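Local coordinates for protein L-lactate dehydrogenase (Trichomonas vaginalis, PDB 4UUL) that probably interconverts 2-oxo acids and L-2-hydroxy acids with NAD(H), as a lactate dehydrogenase of the malate dehydrogenase type 2 family, at residues Pro131-His142 and Leu320-Leu331. The protein carries 1 engineered substitution. Residues are numbered along the deposited sequence; the frame is centred on the assembly and turned at random.
Sequences PDNTNCEIAMLH and LFHEKEIALNHL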
ATOM      1  N   PRO B 131     -22.726  -7.971   2.459  1.00 14.62           N
ATOM      2  CA  PRO B 131     -22.422  -9.396   2.326  1.00 14.58           C
ATOM      3  C   PRO B 131     -22.067  -9.745   0.871  1.00 13.25           C
ATOM      4  O   PRO B 131     -22.898  -9.589  -0.014  1.00 14.43           O
ATOM      5  CB  PRO B 131     -23.740 -10.067   2.767  1.00 17.09           C
ATOM      6  CG  PRO B 131     -24.822  -9.065   2.404  1.00 18.66           C
ATOM      7  CD  PRO B 131     -24.195  -7.716   2.515  1.00 15.72           C
ATOM      8  N   ASP B 132     -20.808 -10.071   0.608  1.00 12.92           N
ATOM      9  CA  ASP B 132     -20.282 -10.029  -0.738  1.00 12.12           C
ATOM     10  C   ASP B 132     -20.904 -11.060  -1.687  1.00 11.59           C
ATOM     11  O   ASP B 132     -21.240 -10.715  -2.816  1.00 12.19           O
ATOM     12  CB  ASP B 132     -18.745 -10.033  -0.788  1.00 12.79           C
ATOM     13  CG  ASP B 132     -18.111 -11.226  -0.163  1.00 15.25           C
ATOM     14  OD1 ASP B 132     -18.789 -11.988   0.584  1.00 18.38           O
ATOM     15  OD2 ASP B 132     -16.911 -11.380  -0.381  1.00 19.30           O
ATOM     16  N   ASN B 133     -21.072 -12.332  -1.293  1.00 11.83           N
ATOM     17  CA  ASN B 133     -21.644 -13.270  -2.224  1.00 12.28           C
ATOM     18  C   ASN B 133     -23.030 -12.840  -2.677  1.00 11.43           C
ATOM     19  O   ASN B 133     -23.373 -12.943  -3.863  1.00 11.74           O
ATOM     20  CB  ASN B 133     -21.807 -14.675  -1.607  1.00 12.86           C
ATOM     21  CG  ASN B 133     -20.524 -15.299  -1.110  1.00 13.39           C
ATOM     22  OD1 ASN B 133     -19.831 -14.737  -0.239  1.00 15.53           O
ATOM     23  ND2 ASN B 133     -20.238 -16.511  -1.589  1.00 13.66           N
ATOM     24  N   THR B 134     -23.850 -12.412  -1.732  1.00 12.24           N
ATOM     25  CA  THR B 134     -25.222 -12.035  -2.070  1.00 12.27           C
ATOM     26  C   THR B 134     -25.274 -10.698  -2.818  1.00 12.04           C
ATOM     27  O   THR B 134     -26.000 -10.593  -3.812  1.00 14.06           O
ATOM     28  CB  THR B 134     -26.112 -12.034  -0.868  1.00 13.06           C
ATOM     29  OG1 THR B 134     -26.162 -13.388  -0.415  1.00 13.77           O
ATOM     30  CG2 THR B 134     -27.520 -11.533  -1.172  1.00 13.97           C
ATOM     31  N   ASN B 135     -24.425  -9.732  -2.424  1.00 11.45           N
ATOM     32  CA  ASN B 135     -24.328  -8.529  -3.190  1.00 13.48           C
ATOM     33  C   ASN B 135     -23.937  -8.805  -4.639  1.00 12.98           C
ATOM     34  O   ASN B 135     -24.464  -8.169  -5.564  1.00 13.83           O
ATOM     35  CB  ASN B 135     -23.302  -7.595  -2.553  1.00 12.71           C
ATOM     36  CG  ASN B 135     -23.769  -7.007  -1.222  1.00 12.81           C
ATOM     37  OD1 ASN B 135     -24.958  -6.945  -0.923  1.00 14.41           O
ATOM     38  ND2 ASN B 135     -22.826  -6.406  -0.499  1.00 13.78           N
ATOM     39  N   CYS B 136     -23.001  -9.746  -4.819  1.00 12.06           N
ATOM     40  CA  CYS B 136     -22.552 -10.116  -6.144  1.00 12.21           C
ATOM     41  C   CYS B 136     -23.707 -10.705  -6.983  1.00 13.26           C
ATOM     42  O   CYS B 136     -23.922 -10.349  -8.129  1.00 13.59           O
ATOM     43  CB  CYS B 136     -21.403 -11.100  -6.042  1.00 12.72           C
ATOM     44  SG  CYS B 136     -20.593 -11.504  -7.608  1.00 13.79           S
ATOM     45  N   GLU B 137     -24.424 -11.653  -6.382  1.00 12.88           N
ATOM     46  CA  GLU B 137     -25.584 -12.247  -7.060  1.00 13.73           C
ATOM     47  C   GLU B 137     -26.573 -11.169  -7.489  1.00 13.67           C
ATOM     48  O   GLU B 137     -27.097 -11.200  -8.597  1.00 15.07           O
ATOM     49  CB  GLU B 137     -26.230 -13.258  -6.139  1.00 14.03           C
ATOM     50  CG  GLU B 137     -27.459 -13.955  -6.692  1.00 14.75           C
ATOM     51  CD  GLU B 137     -27.255 -14.841  -7.878  1.00 14.70           C
ATOM     52  OE1 GLU B 137     -26.168 -15.428  -8.030  1.00 15.53           O
ATOM     53  OE2 GLU B 137     -28.260 -15.033  -8.650  1.00 16.02           O
ATOM     54  N   ILE B 138     -26.917 -10.259  -6.571  1.00 14.01           N
ATOM     55  CA  ILE B 138     -27.888  -9.213  -6.876  1.00 14.73           C
ATOM     56  C   ILE B 138     -27.365  -8.328  -8.006  1.00 14.66           C
ATOM     57  O   ILE B 138     -28.149  -7.953  -8.899  1.00 15.05           O
ATOM     58  CB  ILE B 138     -28.258  -8.443  -5.582  1.00 14.72           C
ATOM     59  CG1 ILE B 138     -29.011  -9.358  -4.583  1.00 15.73           C
ATOM     60  CG2 ILE B 138     -29.058  -7.208  -5.887  1.00 17.63           C
ATOM     61  CD1 ILE B 138     -30.346  -9.920  -5.083  1.00 18.85           C
ATOM     62  N   ALA B 139     -26.109  -7.892  -7.924  1.00 14.23           N
ATOM     63  CA  ALA B 139     -25.603  -7.036  -9.003  1.00 14.81           C
ATOM     64  C   ALA B 139     -25.684  -7.750 -10.332  1.00 14.81           C
ATOM     65  O   ALA B 139     -26.174  -7.170 -11.328  1.00 16.28           O
ATOM     66  CB  ALA B 139     -24.193  -6.619  -8.727  1.00 14.94           C
ATOM     67  N   MET B 140     -25.294  -9.020 -10.350  1.00 14.51           N
ATOM     68  CA  MET B 140     -25.326  -9.790 -11.584  1.00 15.03           C
ATOM     69  C   MET B 140     -26.752  -9.926 -12.126  1.00 15.82           C
ATOM     70  O   MET B 140     -26.971  -9.764 -13.331  1.00 17.21           O
ATOM     71  CB  MET B 140     -24.693 -11.147 -11.317  1.00 15.66           C
ATOM     72  CG  MET B 140     -24.729 -12.083 -12.509  1.00 18.43           C
ATOM     73  SD  MET B 140     -24.041 -13.719 -12.190  1.00 19.79           S
ATOM     74  CE  MET B 140     -25.000 -14.295 -10.831  1.00 25.86           C
ATOM     75  N   LEU B 141     -27.709 -10.243 -11.262  1.00 15.56           N
ATOM     76  CA  LEU B 141     -29.106 -10.383 -11.723  1.00 17.72           C
ATOM     77  C   LEU B 141     -29.667  -9.126 -12.330  1.00 17.44           C
ATOM     78  O   LEU B 141     -30.556  -9.176 -13.149  1.00 20.13           O
ATOM     79  CB  LEU B 141     -30.011 -10.797 -10.548  1.00 17.49           C
ATOM     80  CG  LEU B 141     -29.829 -12.255 -10.070  1.00 18.07           C
ATOM     81  CD1 LEU B 141     -30.660 -12.458  -8.829  1.00 18.53           C
ATOM     82  CD2 LEU B 141     -30.179 -13.306 -11.159  1.00 20.63           C
ATOM     83  N   HIS B 142     -29.133  -7.981 -11.909  1.00 16.17           N
ATOM     84  CA  HIS B 142     -29.614  -6.691 -12.366  1.00 17.55           C
ATOM     85  C   HIS B 142     -28.694  -6.013 -13.376  1.00 18.89           C
ATOM     86  O   HIS B 142     -28.814  -4.829 -13.620  1.00 20.21           O
ATOM     87  CB  HIS B 142     -29.901  -5.803 -11.167  1.00 19.17           C
ATOM     88  CG  HIS B 142     -31.041  -6.318 -10.349  1.00 19.24           C
ATOM     89  ND1 HIS B 142     -30.877  -7.158  -9.271  1.00 20.54           N
ATOM     90  CD2 HIS B 142     -32.380  -6.109 -10.466  1.00 23.36           C
ATOM     91  CE1 HIS B 142     -32.059  -7.470  -8.770  1.00 27.05           C
ATOM     92  NE2 HIS B 142     -32.988  -6.850  -9.470  1.00 26.14           N
ATOM     93  N   LEU B 320     -26.817 -19.621   1.333  1.00 12.72           N
ATOM     94  CA  LEU B 320     -26.771 -18.676   0.210  1.00 13.10           C
ATOM     95  C   LEU B 320     -28.094 -18.541  -0.488  1.00 12.32           C
ATOM     96  O   LEU B 320     -28.475 -17.428  -0.845  1.00 13.32           O
ATOM     97  CB  LEU B 320     -25.684 -19.085  -0.756  1.00 12.63           C
ATOM     98  CG  LEU B 320     -24.275 -18.733  -0.297  1.00 13.08           C
ATOM     99  CD1 LEU B 320     -23.264 -19.634  -0.999  1.00 12.74           C
ATOM    100  CD2 LEU B 320     -23.996 -17.285  -0.549  1.00 13.86           C
ATOM    101  N   PHE B 321     -28.813 -19.642  -0.686  1.00 13.31           N
ATOM    102  CA  PHE B 321     -30.100 -19.528  -1.344  1.00 13.97           C
ATOM    103  C   PHE B 321     -31.060 -18.721  -0.462  1.00 13.96           C
ATOM    104  O   PHE B 321     -31.904 -17.961  -0.951  1.00 14.50           O
ATOM    105  CB  PHE B 321     -30.671 -20.924  -1.717  1.00 14.24           C
ATOM    106  CG  PHE B 321     -30.109 -21.414  -3.021  1.00 14.22           C
ATOM    107  CD1 PHE B 321     -30.646 -21.003  -4.237  1.00 15.70           C
ATOM    108  CD2 PHE B 321     -28.980 -22.215  -3.034  1.00 14.50           C
ATOM    109  CE1 PHE B 321     -30.113 -21.392  -5.456  1.00 16.53           C
ATOM    110  CE2 PHE B 321     -28.391 -22.586  -4.241  1.00 15.62           C
ATOM    111  CZ  PHE B 321     -28.972 -22.205  -5.440  1.00 16.23           C
ATOM    112  N   HIS B 322     -30.978 -18.917   0.837  1.00 13.70           N
ATOM    113  CA  HIS B 322     -31.799 -18.142   1.772  1.00 14.53           C
ATOM    114  C   HIS B 322     -31.464 -16.643   1.726  1.00 13.65           C
ATOM    115  O   HIS B 322     -32.368 -15.810   1.702  1.00 14.39           O
ATOM    116  CB  HIS B 322     -31.635 -18.696   3.165  1.00 16.59           C
ATOM    117  CG  HIS B 322     -32.516 -18.033   4.140  1.00 21.49           C
ATOM    118  ND1 HIS B 322     -33.878 -17.948   3.964  1.00 28.92           N
ATOM    119  CD2 HIS B 322     -32.240 -17.368   5.281  1.00 25.89           C
ATOM    120  CE1 HIS B 322     -34.402 -17.257   4.953  1.00 29.18           C
ATOM    121  NE2 HIS B 322     -33.436 -16.914   5.779  1.00 29.04           N
ATOM    122  N   GLU B 323     -30.194 -16.289   1.712  1.00 12.83           N
ATOM    123  CA  GLU B 323     -29.842 -14.887   1.635  1.00 13.94           C
ATOM    124  C   GLU B 323     -30.375 -14.244   0.349  1.00 12.25           C
ATOM    125  O   GLU B 323     -30.848 -13.106   0.327  1.00 13.62           O
ATOM    126  CB  GLU B 323     -28.343 -14.633   1.696  1.00 12.65           C
ATOM    127  CG  GLU B 323     -27.675 -15.018   3.005  1.00 13.86           C
ATOM    128  CD  GLU B 323     -26.285 -14.408   3.137  1.00 13.49           C
ATOM    129  OE1 GLU B 323     -25.804 -13.715   2.198  1.00 15.46           O
ATOM    130  OE2 GLU B 323     -25.668 -14.586   4.182  1.00 14.72           O
ATOM    131  N   LYS B 324     -30.269 -14.995  -0.743  1.00 12.88           N
ATOM    132  CA  LYS B 324     -30.782 -14.542  -2.021  1.00 13.67           C
ATOM    133  C   LYS B 324     -32.278 -14.260  -1.916  1.00 14.32           C
ATOM    134  O   LYS B 324     -32.757 -13.257  -2.416  1.00 15.05           O
ATOM    135  CB  LYS B 324     -30.471 -15.587  -3.111  1.00 14.14           C
ATOM    136  CG  LYS B 324     -31.004 -15.223  -4.470  1.00 14.70           C
ATOM    137  CD  LYS B 324     -30.705 -16.301  -5.481  1.00 14.59           C
ATOM    138  CE  LYS B 324     -31.268 -16.030  -6.838  1.00 16.07           C
ATOM    139  NZ  LYS B 324     -31.085 -17.179  -7.773  1.00 15.89           N
ATOM    140  N   GLU B 325     -33.014 -15.202  -1.337  1.00 14.16           N
ATOM    141  CA  GLU B 325     -34.423 -15.014  -1.132  1.00 16.75           C
ATOM    142  C   GLU B 325     -34.733 -13.748  -0.315  1.00 15.12           C
ATOM    143  O   GLU B 325     -35.660 -13.002  -0.615  1.00 16.12           O
ATOM    144  CB  GLU B 325     -34.993 -16.247  -0.426  1.00 19.69           C
ATOM    145  CG  GLU B 325     -36.507 -16.213  -0.152  1.00 27.28           C
ATOM    146  CD  GLU B 325     -36.903 -17.471   0.649  1.00 38.75           C
ATOM    147  OE1 GLU B 325     -36.453 -18.583   0.282  1.00 46.36           O
ATOM    148  OE2 GLU B 325     -37.582 -17.330   1.674  1.00 43.63           O
ATOM    149  N   ILE B 326     -33.959 -13.508   0.734  1.00 14.47           N
ATOM    150  CA  ILE B 326     -34.188 -12.323   1.556  1.00 15.47           C
ATOM    151  C   ILE B 326     -34.008 -11.060   0.714  1.00 15.51           C
ATOM    152  O   ILE B 326     -34.802 -10.135   0.768  1.00 16.37           O
ATOM    153  CB  ILE B 326     -33.194 -12.284   2.769  1.00 16.57           C
ATOM    154  CG1 ILE B 326     -33.525 -13.394   3.777  1.00 15.71           C
ATOM    155  CG2 ILE B 326     -33.199 -10.888   3.433  1.00 17.21           C
ATOM    156  CD1 ILE B 326     -32.462 -13.597   4.818  1.00 17.90           C
ATOM    157  N   ALA B 327     -32.928 -11.010  -0.067  1.00 14.40           N
ATOM    158  CA  ALA B 327     -32.591  -9.845  -0.873  1.00 15.45           C
ATOM    159  C   ALA B 327     -33.667  -9.618  -1.917  1.00 15.77           C
ATOM    160  O   ALA B 327     -34.167  -8.501  -2.052  1.00 16.29           O
ATOM    161  CB  ALA B 327     -31.230 -10.042  -1.558  1.00 16.02           C
ATOM    162  N   LEU B 328     -34.047 -10.684  -2.637  1.00 16.27           N
ATOM    163  CA  LEU B 328     -35.074 -10.533  -3.677  1.00 17.35           C
ATOM    164  C   LEU B 328     -36.440 -10.172  -3.099  1.00 16.46           C
ATOM    165  O   LEU B 328     -37.135  -9.336  -3.639  1.00 17.63           O
ATOM    166  CB  LEU B 328     -35.156 -11.774  -4.574  1.00 17.54           C
ATOM    167  CG  LEU B 328     -33.916 -11.981  -5.457  1.00 19.08           C
ATOM    168  CD1 LEU B 328     -34.074 -13.257  -6.246  1.00 22.00           C
ATOM    169  CD2 LEU B 328     -33.675 -10.840  -6.420  1.00 19.72           C
ATOM    170  N   ASN B 329     -36.754 -10.713  -1.946  1.00 17.96           N
ATOM    171  CA  ASN B 329     -38.019 -10.365  -1.317  1.00 19.50           C
ATOM    172  C   ASN B 329     -38.049  -8.898  -0.887  1.00 17.70           C
ATOM    173  O   ASN B 329     -39.042  -8.206  -1.057  1.00 18.42           O
ATOM    174  CB  ASN B 329     -38.289 -11.254  -0.104  1.00 22.13           C
ATOM    175  CG  ASN B 329     -39.522 -10.772   0.692  1.00 30.63           C
ATOM    176  OD1 ASN B 329     -40.639 -10.848   0.196  1.00 32.01           O
ATOM    177  ND2 ASN B 329     -39.309 -10.229   1.899  1.00 31.09           N
ATOM    178  N   HIS B 330     -36.940  -8.405  -0.323  1.00 18.20           N
ATOM    179  CA  HIS B 330     -36.890  -7.001   0.055  1.00 17.60           C
ATOM    180  C   HIS B 330     -37.153  -6.107  -1.162  1.00 17.63           C
ATOM    181  O   HIS B 330     -37.940  -5.152  -1.113  1.00 18.06           O
ATOM    182  CB  HIS B 330     -35.530  -6.681   0.694  1.00 17.90           C
ATOM    183  CG  HIS B 330     -35.414  -5.258   1.131  1.00 20.63           C
ATOM    184  ND1 HIS B 330     -35.955  -4.803   2.312  1.00 22.26           N
ATOM    185  CD2 HIS B 330     -34.741  -4.206   0.591  1.00 23.07           C
ATOM    186  CE1 HIS B 330     -35.682  -3.514   2.446  1.00 23.93           C
ATOM    187  NE2 HIS B 330     -34.962  -3.124   1.410  1.00 24.79           N
ATOM    188  N   LEU B 331     -36.445  -6.376  -2.257  1.00 17.17           N
ATOM    189  CA  LEU B 331     -36.616  -5.602  -3.468  1.00 19.15           C
ATOM    190  C   LEU B 331     -38.060  -5.674  -3.916  1.00 17.43           C
ATOM    191  O   LEU B 331     -38.636  -4.661  -4.345  1.00 17.86           O
ATOM    192  CB  LEU B 331     -35.670  -6.085  -4.559  1.00 19.15           C
ATOM    193  CG  LEU B 331     -34.177  -5.815  -4.241  1.00 18.78           C
ATOM    194  CD1 LEU B 331     -33.347  -6.465  -5.328  1.00 19.26           C
ATOM    195  CD2 LEU B 331     -33.847  -4.339  -4.201  1.00 20.11           C
TER
HETATM  196  O   HOH W   1     -27.059 -15.355  -2.147  1.00 13.94           O
HETATM  197  O   HOH W   2     -23.229 -13.289   1.273  1.00 15.97           O
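Between Thr-134 and Glu-323 a buried hydroxyl and a carboxylate satisfy each other: Thr-134 OG1 donates to Glu-323 OE1 at 2.7 Å, meeting the lone pair that faces away from OE2. With OG1 anti to its carbonyl carbon (chi1 -64°), the hydroxyl faces helix 320-331 while CG2 approaches Ala-327 CB. One water donates to both Thr-134 OG1 (2.8 Å) and Leu-320 O, so OG1 gives one hydrogen bond and receives another. A second water donates to Glu-323 OE1 and accepts from Thr-134 N, one of the amides in the first turn of helix 132-141. Glu-323 OE2 is held by a salt bridge to Arg-97, so the carboxylate's negative charge is probably well compensated. Asn-133 packs its CB on Leu-320 CD2 (3.6 Å), but its ND2 is taken by the carbonyls of Val-284 and Gly-184. Lys-324 NZ, on a fully extended chain, donates to Gly-282 O, and its salt bridge to Glu-137 OE2 is long (3.7 Å). Farther along, contact turns apolar: Ile-138 CD1 rests against both Ala-327 CB (3.6 Å) and Leu-328 CD2. Leu-331 CD1 nears His-142 CE1, whose ring is fixed by ND1 bonding to Ile-138 O (2.9 Å). Crossing at -53°, the helices join the Rossmann NAD-binding domain, whose NADH-contacting Asp-132 bonds the predicted proton acceptor His-186, to the long C-terminal helix of the lactate/malate dehydrogenase fold.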